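Local structure of cytosol aminopeptidase (Coxiella burnetii, 3IJ3) at residues 260-265 and 330-335; 271-276 and 357-362; 220-225 and 301-306. The protein probably removes amino-terminal residues from peptides as a manganese-dependent metalloaminopeptidase of the M17 family. All coordinates share one frame; numbering follows the deposited sequence. Where two conformers were deposited one is given.

Contact 1 of 3, residues 260-265 and 330-335; sequences DIKTPG and NTDAEG. With LI (lithium ion), chain C; SO4 (sulfate ion), chain D.
Asp260 and Thr331 trade two hydrogen bonds, each using one backbone N-H and one side-chain oxygen. Thr331 N gives to Asp260 OD2 at 2.8 Å, on the anti lone pair of that oxygen and nearly straight at 167°; in return Asp260 N reaches Thr331 OG1 at 2.9 Å. With chi1 at 63° the hydroxyl of Thr331 sits between its own backbone N and carbonyl carbon, and it is also hydrogen-bonded to Gly257 O. The turn itself is held from within: Asn330 OD1 takes the N-H of Asp332 in an Asx turn, from above the amide plane, inside a type I turn running to Ala333.

The charged pair lies further along. Lys262 stays extended until a bend at chi4 (-66°), which brings NZ to Asp332 OD1 at 2.9 Å, on the syn lone pair; a second, weak bond goes to OD2. Water 1 joins the same carboxylate to the backbone, donating to Asp332 OD2 and to Asp260 O.

Glu334, in the NTDAEG signature of the family, binds lithium through OE2 at 1.9 Å, and Gly335 N holds a sulfate oxygen. Asp332, paired with Lys262, lies close to the lithium ligand Asp255, which places the salt bridge beside the metal site.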
# COMPACT_ATOMS: atom_id res chain seq x y z
N ASP A 260 14.33 6.37 6.10
CA ASP A 260 13.24 5.37 6.22
C ASP A 260 12.06 6.19 6.77
O ASP A 260 11.62 6.03 7.91
CB ASP A 260 13.65 4.24 7.17
CG ASP A 260 14.72 3.35 6.59
OD1 ASP A 260 14.61 2.98 5.39
OD2 ASP A 260 15.67 2.97 7.32
N ILE A 261 11.54 7.05 5.91
CA ILE A 261 10.55 8.04 6.29
C ILE A 261 9.25 7.45 6.76
O ILE A 261 8.77 6.46 6.22
CB ILE A 261 10.33 9.05 5.12
CG1 ILE A 261 9.62 10.31 5.60
CG2 ILE A 261 9.60 8.38 3.92
CD1 ILE A 261 9.49 11.39 4.46
N LYS A 262 8.68 8.07 7.79
CA LYS A 262 7.40 7.64 8.31
C LYS A 262 6.24 7.99 7.35
O LYS A 262 6.34 8.86 6.47
CB LYS A 262 7.13 8.35 9.66
CG LYS A 262 8.04 7.96 10.79
CD LYS A 262 7.78 8.81 12.03
CE LYS A 262 8.70 8.45 13.18
NZ LYS A 262 8.46 7.07 13.70
N THR A 263 5.13 7.29 7.53
CA THR A 263 3.89 7.63 6.84
C THR A 263 3.34 8.92 7.50
O THR A 263 3.71 9.24 8.63
CB THR A 263 2.87 6.57 7.05
OG1 THR A 263 2.57 6.49 8.45
CG2 THR A 263 3.40 5.20 6.52
N PRO A 264 2.43 9.66 6.82
CA PRO A 264 1.90 10.89 7.48
C PRO A 264 1.22 10.61 8.81
O PRO A 264 1.40 11.36 9.78
CB PRO A 264 0.93 11.46 6.45
CG PRO A 264 1.50 11.00 5.13
CD PRO A 264 2.09 9.61 5.39
N GLY A 265 0.41 9.56 8.86
CA GLY A 265 -0.23 9.19 10.12
C GLY A 265 0.81 8.90 11.17
O GLY A 265 0.66 9.27 12.35
N ASN A 330 17.52 0.43 10.08
CA ASN A 330 16.27 1.21 10.08
C ASN A 330 16.62 2.56 10.66
O ASN A 330 16.93 2.66 11.85
CB ASN A 330 15.21 0.51 10.92
CG ASN A 330 13.88 1.26 10.96
OD1 ASN A 330 13.72 2.33 10.35
ND2 ASN A 330 12.92 0.69 11.69
N THR A 331 16.57 3.62 9.85
CA THR A 331 16.92 4.94 10.37
C THR A 331 15.88 5.47 11.37
O THR A 331 16.14 6.41 12.11
CB THR A 331 17.08 6.00 9.24
OG1 THR A 331 15.82 6.16 8.58
CG2 THR A 331 18.15 5.59 8.24
N ASP A 332 14.71 4.84 11.39
CA ASP A 332 13.59 5.23 12.26
C ASP A 332 13.68 4.48 13.63
O ASP A 332 12.81 4.65 14.47
CB ASP A 332 12.28 4.97 11.55
CG ASP A 332 11.06 5.58 12.26
OD1 ASP A 332 11.21 6.51 13.05
OD2 ASP A 332 9.94 5.12 11.99
N ALA A 333 14.70 3.65 13.85
CA ALA A 333 14.95 3.04 15.18
C ALA A 333 16.13 3.83 15.75
O ALA A 333 17.15 3.28 16.17
CB ALA A 333 15.26 1.52 15.08
N GLU A 334 16.00 5.15 15.75
CA GLU A 334 17.09 6.07 16.15
C GLU A 334 17.19 6.31 17.66
O GLU A 334 18.26 6.66 18.19
CB GLU A 334 16.90 7.45 15.46
CG GLU A 334 15.93 8.47 16.13
CD GLU A 334 14.49 8.02 16.18
OE1 GLU A 334 14.10 7.20 15.34
OE2 GLU A 334 13.74 8.49 17.09
N GLY A 335 16.07 6.17 18.35
CA GLY A 335 16.03 6.45 19.79
C GLY A 335 16.99 5.58 20.57
O GLY A 335 17.72 6.05 21.45
LI LI C . 11.88 8.06 17.36
S SO4 D . 13.45 3.82 18.92
O1 SO4 D . 13.44 4.89 17.93
O2 SO4 D . 14.79 3.23 18.87
O3 SO4 D . 13.13 4.44 20.20
O4 SO4 D . 12.45 2.79 18.59
O HOH W 1 9.67 4.62 9.33
O HOH W 2 11.47 6.26 16.85

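Contact 2 of 3, residues 271-276 and 357-362; sequences KKDMGG and FSTLTG. With LI (lithium ion), chain C.
Thr359 turns OG1 between its backbone N and carbonyl carbon (chi1 45°), while Asp273, at an unusual chi1 of -143°, swings its carboxylate across to meet it. The hydroxyl gives its proton to Asp273 OD1 at 2.5 Å, a short bond arriving from above the carboxylate plane, 45° out of it. The same oxygen has a salt bridge with Lys250 and accepts from water 3, while OD2 binds lithium at 1.9 Å. Asp255 and Glu334 are the other carboxylate ligands, so this is the enzyme's metal site. One carboxylate thus splits its work: OD2 for the metal, OD1 for the contacts that fix its rotation. Thr361 CG2 packs against OD1 at 3.2 Å.

Water carries much of the rest. Lys272 NZ, bonded to Phe451 O, reaches Leu360 O through waters 3 and 4; water 5 accepts from Gly276 N and donates to Thr359 OG1. Toward the helix start the backbones close in, Gly276 CA making a C-H...O contact with Phe357 O at 3.4 Å.

The contact sets the start of helix 275-289 against the C-terminal end of strand 353-359, which is flanked in the central sheet by parallel strands 244-252 and 445-454.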
# COMPACT_ATOMS: atom_id res chain seq x y z
N LYS A 271 6.21 15.28 17.46
CA LYS A 271 6.73 16.28 18.40
C LYS A 271 6.86 15.59 19.78
O LYS A 271 7.59 16.06 20.65
CB LYS A 271 5.81 17.51 18.50
CG LYS A 271 4.45 17.26 19.15
CD LYS A 271 3.61 18.53 19.13
CE LYS A 271 2.29 18.30 19.84
NZ LYS A 271 1.39 19.51 19.97
N LYS A 272 6.15 14.47 19.99
CA LYS A 272 6.19 13.79 21.30
C LYS A 272 7.32 12.83 21.46
O LYS A 272 7.44 12.21 22.53
CB LYS A 272 4.87 13.03 21.60
CG LYS A 272 4.74 11.64 20.95
CD LYS A 272 3.41 11.01 21.33
CE LYS A 272 3.16 9.67 20.65
NZ LYS A 272 4.15 8.65 21.10
N ASP A 273 8.18 12.68 20.45
CA ASP A 273 9.26 11.70 20.57
C ASP A 273 10.40 12.10 21.54
O ASP A 273 11.42 11.39 21.67
CB ASP A 273 9.78 11.26 19.20
CG ASP A 273 10.14 9.77 19.18
OD1 ASP A 273 9.49 8.98 19.92
OD2 ASP A 273 11.04 9.39 18.43
N MET A 274 10.21 13.23 22.19
CA MET A 274 11.09 13.67 23.28
C MET A 274 10.39 13.47 24.64
O MET A 274 10.85 13.98 25.67
CB MET A 274 11.55 15.13 23.12
CG MET A 274 10.54 16.14 22.72
SD MET A 274 9.05 16.24 23.72
CE MET A 274 9.74 16.96 25.21
N GLY A 275 9.31 12.70 24.65
CA GLY A 275 8.56 12.43 25.88
C GLY A 275 9.39 11.74 26.95
O GLY A 275 9.23 12.00 28.12
N GLY A 276 10.34 10.92 26.54
CA GLY A 276 11.19 10.24 27.52
C GLY A 276 12.07 11.24 28.25
O GLY A 276 12.28 11.14 29.46
N PHE A 357 13.83 6.34 30.11
CA PHE A 357 12.47 6.56 29.62
C PHE A 357 12.58 6.83 28.14
O PHE A 357 13.37 7.70 27.72
CB PHE A 357 11.81 7.76 30.28
CG PHE A 357 11.56 7.59 31.75
CD1 PHE A 357 10.37 7.02 32.19
CD2 PHE A 357 12.48 8.01 32.67
CE1 PHE A 357 10.11 6.87 33.54
CE2 PHE A 357 12.24 7.84 34.05
CZ PHE A 357 11.06 7.28 34.47
N SER A 358 11.82 6.09 27.36
CA SER A 358 11.84 6.22 25.93
C SER A 358 10.44 6.10 25.38
O SER A 358 9.63 5.38 25.89
CB SER A 358 12.72 5.11 25.35
OG SER A 358 12.90 5.28 23.97
N THR A 359 10.13 6.89 24.36
CA THR A 359 8.81 6.81 23.73
C THR A 359 8.77 5.77 22.62
O THR A 359 9.74 5.57 21.84
CB THR A 359 8.35 8.14 23.16
OG1 THR A 359 9.44 8.75 22.43
CG2 THR A 359 7.89 9.07 24.28
N LEU A 360 7.62 5.11 22.56
CA LEU A 360 7.34 4.10 21.54
C LEU A 360 6.97 4.75 20.23
O LEU A 360 6.26 5.76 20.25
CB LEU A 360 6.10 3.29 21.96
CG LEU A 360 6.29 2.33 23.10
CD1 LEU A 360 5.02 1.87 23.72
CD2 LEU A 360 7.13 1.16 22.55
N THR A 361 7.41 4.16 19.12
CA THR A 361 6.98 4.64 17.77
C THR A 361 6.57 3.43 16.90
O THR A 361 7.27 2.40 16.90
CB THR A 361 8.07 5.46 17.06
OG1 THR A 361 9.23 4.64 16.85
CG2 THR A 361 8.43 6.71 17.92
N GLY A 362 5.45 3.59 16.18
CA GLY A 362 4.89 2.53 15.32
C GLY A 362 3.71 1.81 15.99
O GLY A 362 3.87 1.22 17.07
LI LI C . 11.88 8.06 17.36
O HOH W 3 6.65 8.74 20.08
O HOH W 4 4.01 6.74 19.25
O HOH W 5 11.24 9.81 24.18
O HOH W 2 11.47 6.26 16.85

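Contact 3 of 3, residues 220-225 and 301-306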
# COMPACT_ATOMS: atom_id res chain seq x y z
N TYR A 220 25.52 12.09 17.63
CA TYR A 220 25.82 12.95 16.51
C TYR A 220 25.31 12.40 15.17
O TYR A 220 24.71 13.13 14.39
CB TYR A 220 27.31 13.23 16.41
CG TYR A 220 27.66 14.05 15.21
CD1 TYR A 220 27.42 15.41 15.20
CD2 TYR A 220 28.20 13.46 14.06
CE1 TYR A 220 27.70 16.19 14.07
CE2 TYR A 220 28.48 14.23 12.94
CZ TYR A 220 28.24 15.58 12.96
OH TYR A 220 28.50 16.34 11.84
N ALA A 221 25.53 11.12 14.92
CA ALA A 221 25.12 10.51 13.63
C ALA A 221 23.61 10.65 13.39
O ALA A 221 23.17 11.04 12.30
CB ALA A 221 25.56 9.03 13.55
N VAL A 222 22.83 10.39 14.43
CA VAL A 222 21.37 10.49 14.31
C VAL A 222 20.91 11.92 14.07
O VAL A 222 20.11 12.16 13.19
CB VAL A 222 20.65 9.89 15.54
CG1 VAL A 222 19.17 10.20 15.56
CG2 VAL A 222 20.87 8.39 15.59
N GLY A 223 21.45 12.86 14.82
CA GLY A 223 21.01 14.23 14.71
C GLY A 223 21.68 15.16 13.74
O GLY A 223 21.22 16.28 13.58
N ARG A 224 22.68 14.68 12.99
CA ARG A 224 23.46 15.59 12.18
C ARG A 224 22.75 16.22 10.99
O ARG A 224 23.19 17.26 10.52
CB ARG A 224 24.74 14.93 11.71
CG ARG A 224 24.49 13.93 10.68
CD ARG A 224 25.76 13.15 10.30
NE ARG A 224 25.47 12.49 9.05
CZ ARG A 224 25.94 11.31 8.66
NH1 ARG A 224 26.73 10.57 9.45
NH2 ARG A 224 25.55 10.83 7.48
N ALA A 225 21.65 15.61 10.52
CA ALA A 225 20.91 16.12 9.38
C ALA A 225 19.97 17.25 9.72
O ALA A 225 19.54 17.96 8.84
CB ALA A 225 20.10 14.98 8.71
N PRO A 301 20.02 12.81 25.56
CA PRO A 301 20.47 13.05 24.19
C PRO A 301 19.33 13.84 23.52
O PRO A 301 18.17 13.37 23.52
CB PRO A 301 20.64 11.67 23.59
CG PRO A 301 20.15 10.70 24.58
CD PRO A 301 19.82 11.37 25.84
N ALA A 302 19.65 14.99 22.96
CA ALA A 302 18.64 15.87 22.35
C ALA A 302 18.98 16.09 20.88
O ALA A 302 20.03 16.67 20.55
CB ALA A 302 18.54 17.19 23.13
N VAL A 303 18.13 15.56 20.02
CA VAL A 303 18.36 15.62 18.58
C VAL A 303 17.06 15.69 17.79
O VAL A 303 15.96 15.53 18.35
CB VAL A 303 19.02 14.28 18.12
CG1 VAL A 303 20.25 13.87 18.95
CG2 VAL A 303 18.00 13.10 18.14
N GLU A 304 17.18 16.00 16.49
CA GLU A 304 16.05 15.86 15.57
C GLU A 304 16.49 14.76 14.61
O GLU A 304 17.66 14.73 14.21
CB GLU A 304 15.73 17.14 14.76
CG GLU A 304 14.49 16.96 13.78
CD GLU A 304 13.93 18.28 13.16
OE1 GLU A 304 14.38 19.37 13.61
OE2 GLU A 304 13.04 18.23 12.24
N ASN A 305 15.59 13.84 14.27
CA ASN A 305 15.87 12.80 13.29
C ASN A 305 15.28 13.33 11.99
O ASN A 305 14.11 13.14 11.71
CB ASN A 305 15.26 11.46 13.69
CG ASN A 305 15.73 10.30 12.82
OD1 ASN A 305 16.81 10.37 12.19
ND2 ASN A 305 14.94 9.21 12.79
N ALA A 306 16.12 13.98 11.20
CA ALA A 306 15.66 14.67 10.02
C ALA A 306 16.03 14.03 8.70
O ALA A 306 16.90 13.18 8.63
CB ALA A 306 16.25 16.10 10.01
O HOH W 6 18.98 14.31 11.81
O HOH W 7 19.73 17.34 15.74
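Gly223 brings its backbone against strand 295-305, with the CA atoms of Gly223 and Val303 only 4.9 Å apart, and no direct N-H...O bond spans the gap, but Gly223 CA makes a C-H...O contact with Glu304 O at 3.4 Å, with an angle of 152° at the hydrogen.

Lacking a side chain, Gly223 lets Val303 CB lie 3.9 Å from its CA. Val222 CG1, anti to its backbone N at chi1 170°, meets Val303 CG2 at 4.1 Å, the two side chains crossing at about a right angle, and comes equally near to Asn305 OD1. At the other end Ala225 CB packs on Ala306 CB at 4.2 Å. The amide nitrogen of Asn305 is directed to Asp255 OD1, and in the conformer given Glu304 OE2 makes a salt bridge with Arg313 of a neighbouring subunit.

Two waters supply the polar link. Water 6 donates to Val222 O and Glu304 O, both at 2.8 Å, and accepts from Ala306 N and, weakly, from Ala225 N; it bridges the two carbonyl oxygens, Val222 O and Glu304 O, which lie 3.7 Å apart. Water 7 does a simpler job, donating to Gly223 O and accepting from Glu304 N.

Helix 217-223 thus lies on the C-terminal part of strand 295-305, where that strand pairs with 244-252 and 254-255 in the central sheet. Val222 reaches on to helix 335-347 through Val337 and Val338, and Ile219, a turn earlier, covers Val303.

Contacts 1 and 2 meet at the lithium ion: contact 1 brings Glu334, contact 2 brings Asp273, and their ligand oxygens Glu334 OE2 and Asp273 OD2 lie 3.1 Å apart. Asp255 supplies the third carboxylate, and Lys250 belongs to the same site. Water 2, itself on the metal, belongs to both contacts. Their centres are about 12 Å apart, and Lys262 NZ packs on Thr361 CB at 3.7 Å. Contact 3 adjoins contact 1, with Asn305 ND2 probably hydrogen-bonded to Thr331 O at 3.1 Å; through Val222 it touches Glu334 without binding the metal, the Asn305 side chain lying about 6 Å from the lithium. Contacts 2 and 3 do not touch.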